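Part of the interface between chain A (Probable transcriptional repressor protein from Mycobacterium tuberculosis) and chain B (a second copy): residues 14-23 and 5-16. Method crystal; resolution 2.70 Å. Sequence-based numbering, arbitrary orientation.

Chain A 14-23: AARQLGQAYD
Chain B (5-16) ECACYTTRRAAR

How do the two stretches lie against each other? Residues 14-23 of chain A are helical throughout, with phi/psi near -60/-45, and residues 7-16 of chain B form a second helix, preceded by C6(B) at phi/psi -49/122. The axes approach to 8.6 Å, and their N-to-C directions differ by 146°, so the helices run roughly antiparallel. Two close pairs set the register: A15(A) CA lies 5.0 Å from R12(B) CA, and L18(A) CA lies 5.2 Å from C8(B) CA. Together the stretches bury 392 Å², with no hydrogen bond between them; packing does the work.

Why does C8(B) cover more surface than any other residue here? Its CA-to-CB bond points toward chain A, and its t rotamer (chi1 179°) places SG 3.5 Å from G19(A) CA. G19(A) has no side chain, and the sulfur packs against its CA; an ideal CB on G19(A) would stand 4.0 Å from C8(B) SG, with room for it, so the contact does not demand the glycine. Next to G19(A) in sequence, L18(A) points its CA-to-CB bond toward chain B, with CB 4.1 Å from C8(B) CB; with chi1 -75° (m) and chi2 166° (t), its CD1 lies 3.8 Å from A7(B) O. A small, weakly polar side chain suits C8(B), where two helix backbones come this near.

What does Y22(A) add? Its m rotamer (chi1 -79°, chi2 61°) lays the ring against the start of the chain B helix. C8(B) CB sits over one ring face, 3.4 Å from the centroid of the Y22(A) ring and only 4° off the normal, a CH-pi contact. C6(B) SG approaches obliquely, 3.4 Å from Y22(A) CE2, while Y22(A) OH reaches to 3.4 Å from A7(B) CB. Y22(A) is buried, and its flat aromatic face suits the CH group of C8(B) while its hydroxyl is hydrogen-bonded elsewhere in the structure. C6(B), chi1 168° (t), is also the N-cap: its SG accepts from Y9(B) N at 3.2 Å, so the same sulfur caps the helix and touches the ring.

How is the other end of the contact closed? A15(A) points its CB toward chain B, where the small methyl lies 4.0 Å from R12(B) CA and 4.2 Å from A15(B) CB. Alanine leaves the backbones free to come close here, at the shortest CA pair of the register. T11(B), chi1 -49° (m), fills the space beside it: its CG2 is 3.9 Å from A15(A) CB and 4.2 Å from A14(A) CB. T11(B) OG1 donates to A7(B) O at 2.7 Å, a bond within its own helix that satisfies the hydroxyl although L18(A) CD1 packs 3.4 Å from that same OG1. Threonine thus offers a methyl to the alanines and keeps its polar group engaged. R12(B) starts sideways and extends through t, t and p (chi1 175°, chi2 173°, chi3 53°), contributing mainly its backbone to the contact.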

# COMPACT_ATOMS: atom_id res chain seq x y z
N ALA A 14 -5.57 2.64 -2.48
CA ALA A 14 -6.45 3.08 -1.40
C ALA A 14 -5.66 3.33 -0.13
O ALA A 14 -5.87 4.34 0.55
CB ALA A 14 -7.54 2.04 -1.14
N ALA A 15 -4.74 2.42 0.18
CA ALA A 15 -3.91 2.54 1.38
C ALA A 15 -3.11 3.83 1.37
O ALA A 15 -3.04 4.54 2.38
CB ALA A 15 -2.98 1.34 1.49
N ARG A 16 -2.52 4.13 0.23
CA ARG A 16 -1.72 5.34 0.07
C ARG A 16 -2.59 6.57 0.30
O ARG A 16 -2.26 7.43 1.13
CB ARG A 16 -1.09 5.36 -1.32
CG ARG A 16 -0.15 6.53 -1.56
CD ARG A 16 0.68 6.31 -2.81
NE ARG A 16 1.14 7.57 -3.38
CZ ARG A 16 2.12 8.31 -2.87
NH1 ARG A 16 2.73 7.93 -1.76
NH2 ARG A 16 2.47 9.45 -3.46
N GLN A 17 -3.70 6.66 -0.41
CA GLN A 17 -4.62 7.79 -0.27
C GLN A 17 -5.02 7.99 1.19
O GLN A 17 -5.07 9.11 1.68
CB GLN A 17 -5.86 7.58 -1.13
CG GLN A 17 -5.60 7.63 -2.62
CD GLN A 17 -6.72 7.02 -3.43
OE1 GLN A 17 -7.08 5.86 -3.23
NE2 GLN A 17 -7.28 7.79 -4.35
N LEU A 18 -5.30 6.88 1.87
CA LEU A 18 -5.66 6.92 3.28
C LEU A 18 -4.51 7.45 4.14
O LEU A 18 -4.68 8.42 4.88
CB LEU A 18 -6.08 5.53 3.76
CG LEU A 18 -7.47 5.07 3.31
CD1 LEU A 18 -7.65 3.58 3.56
CD2 LEU A 18 -8.56 5.87 4.01
N GLY A 19 -3.35 6.82 4.02
CA GLY A 19 -2.18 7.24 4.77
C GLY A 19 -1.95 8.74 4.64
O GLY A 19 -1.56 9.40 5.60
N GLN A 20 -2.20 9.26 3.44
CA GLN A 20 -2.09 10.69 3.19
C GLN A 20 -3.15 11.47 3.95
O GLN A 20 -2.83 12.44 4.65
CB GLN A 20 -2.20 10.98 1.69
CG GLN A 20 -0.87 11.08 0.98
CD GLN A 20 -0.99 10.95 -0.53
OE1 GLN A 20 -2.06 10.64 -1.05
NE2 GLN A 20 0.11 11.18 -1.23
N ALA A 21 -4.40 11.05 3.83
CA ALA A 21 -5.50 11.71 4.53
C ALA A 21 -5.24 11.75 6.03
O ALA A 21 -5.44 12.77 6.68
CB ALA A 21 -6.81 11.01 4.23
N TYR A 22 -4.79 10.62 6.57
CA TYR A 22 -4.50 10.53 8.00
C TYR A 22 -3.33 11.41 8.40
O TYR A 22 -3.36 12.06 9.44
CB TYR A 22 -4.26 9.07 8.41
CG TYR A 22 -5.55 8.28 8.58
CD1 TYR A 22 -6.42 8.10 7.51
CD2 TYR A 22 -5.88 7.72 9.80
CE1 TYR A 22 -7.59 7.39 7.67
CE2 TYR A 22 -7.05 7.00 9.96
CZ TYR A 22 -7.90 6.84 8.89
OH TYR A 22 -9.07 6.13 9.04
N ASP A 23 -2.30 11.44 7.55
CA ASP A 23 -1.19 12.36 7.76
C ASP A 23 -1.73 13.78 7.91
O ASP A 23 -1.35 14.51 8.83
CB ASP A 23 -0.20 12.31 6.59
CG ASP A 23 0.71 11.11 6.65
OD1 ASP A 23 0.85 10.52 7.74
OD2 ASP A 23 1.31 10.77 5.61
N GLU B 5 -9.43 -1.05 14.17
CA GLU B 5 -10.37 -0.76 13.10
C GLU B 5 -9.99 0.44 12.23
O GLU B 5 -10.70 0.75 11.27
CB GLU B 5 -11.78 -0.56 13.65
CG GLU B 5 -12.46 -1.84 14.09
CD GLU B 5 -13.97 -1.72 14.14
OE1 GLU B 5 -14.49 -0.60 13.93
OE2 GLU B 5 -14.65 -2.74 14.39
N CYS B 6 -8.89 1.12 12.55
CA CYS B 6 -8.45 2.25 11.74
C CYS B 6 -8.42 1.89 10.26
O CYS B 6 -7.74 0.95 9.86
CB CYS B 6 -7.08 2.74 12.21
SG CYS B 6 -6.28 3.90 11.08
N ALA B 7 -9.17 2.63 9.45
CA ALA B 7 -9.21 2.38 8.01
C ALA B 7 -7.80 2.35 7.41
O ALA B 7 -7.43 1.40 6.72
CB ALA B 7 -10.06 3.43 7.29
N CYS B 8 -7.03 3.40 7.67
CA CYS B 8 -5.67 3.50 7.17
C CYS B 8 -4.84 2.29 7.61
O CYS B 8 -4.16 1.67 6.80
CB CYS B 8 -5.01 4.79 7.67
SG CYS B 8 -3.30 4.99 7.15
N TYR B 9 -4.91 1.97 8.90
CA TYR B 9 -4.15 0.86 9.45
C TYR B 9 -4.46 -0.46 8.75
O TYR B 9 -3.57 -1.11 8.19
CB TYR B 9 -4.40 0.72 10.95
CG TYR B 9 -4.11 -0.66 11.48
CD1 TYR B 9 -2.81 -1.08 11.71
CD2 TYR B 9 -5.14 -1.55 11.76
CE1 TYR B 9 -2.53 -2.35 12.19
CE2 TYR B 9 -4.88 -2.82 12.24
CZ TYR B 9 -3.57 -3.21 12.45
OH TYR B 9 -3.31 -4.47 12.94
N THR B 10 -5.73 -0.86 8.78
CA THR B 10 -6.14 -2.15 8.23
C THR B 10 -5.83 -2.25 6.74
O THR B 10 -5.29 -3.26 6.28
CB THR B 10 -7.65 -2.40 8.43
OG1 THR B 10 -8.40 -1.53 7.58
CG2 THR B 10 -8.04 -2.17 9.88
N THR B 11 -6.16 -1.21 5.99
CA THR B 11 -5.92 -1.20 4.55
C THR B 11 -4.43 -1.30 4.27
O THR B 11 -4.00 -2.04 3.38
CB THR B 11 -6.48 0.07 3.89
OG1 THR B 11 -7.83 0.28 4.32
CG2 THR B 11 -6.45 -0.08 2.37
N ARG B 12 -3.64 -0.55 5.02
CA ARG B 12 -2.18 -0.58 4.90
C ARG B 12 -1.65 -1.98 5.18
O ARG B 12 -0.92 -2.55 4.38
CB ARG B 12 -1.56 0.44 5.86
CG ARG B 12 -0.04 0.41 5.91
CD ARG B 12 0.49 1.56 6.76
NE ARG B 12 -0.13 1.57 8.09
CZ ARG B 12 -0.10 2.61 8.92
NH1 ARG B 12 0.51 3.73 8.56
NH2 ARG B 12 -0.69 2.52 10.10
N ARG B 13 -2.04 -2.52 6.33
CA ARG B 13 -1.66 -3.87 6.73
C ARG B 13 -2.05 -4.90 5.67
O ARG B 13 -1.25 -5.76 5.30
CB ARG B 13 -2.30 -4.21 8.08
CG ARG B 13 -2.12 -5.65 8.53
CD ARG B 13 -2.55 -5.81 9.98
NE ARG B 13 -2.63 -7.21 10.39
CZ ARG B 13 -1.59 -7.95 10.75
NH1 ARG B 13 -0.37 -7.43 10.75
NH2 ARG B 13 -1.76 -9.21 11.10
N ALA B 14 -3.28 -4.80 5.19
CA ALA B 14 -3.78 -5.69 4.14
C ALA B 14 -2.93 -5.58 2.88
O ALA B 14 -2.34 -6.57 2.44
CB ALA B 14 -5.23 -5.38 3.83
N ALA B 15 -2.87 -4.39 2.30
CA ALA B 15 -2.14 -4.15 1.06
C ALA B 15 -0.74 -4.76 1.12
O ALA B 15 -0.28 -5.36 0.15
CB ALA B 15 -2.06 -2.67 0.76
N ARG B 16 -0.08 -4.60 2.25
CA ARG B 16 1.27 -5.13 2.43
C ARG B 16 1.27 -6.65 2.34
O ARG B 16 2.05 -7.24 1.59
CB ARG B 16 1.86 -4.67 3.76
CG ARG B 16 3.17 -5.34 4.11
CD ARG B 16 3.84 -4.66 5.29
NE ARG B 16 4.86 -5.51 5.89
CZ ARG B 16 6.05 -5.76 5.35
NH1 ARG B 16 6.37 -5.23 4.17
NH2 ARG B 16 6.92 -6.54 5.97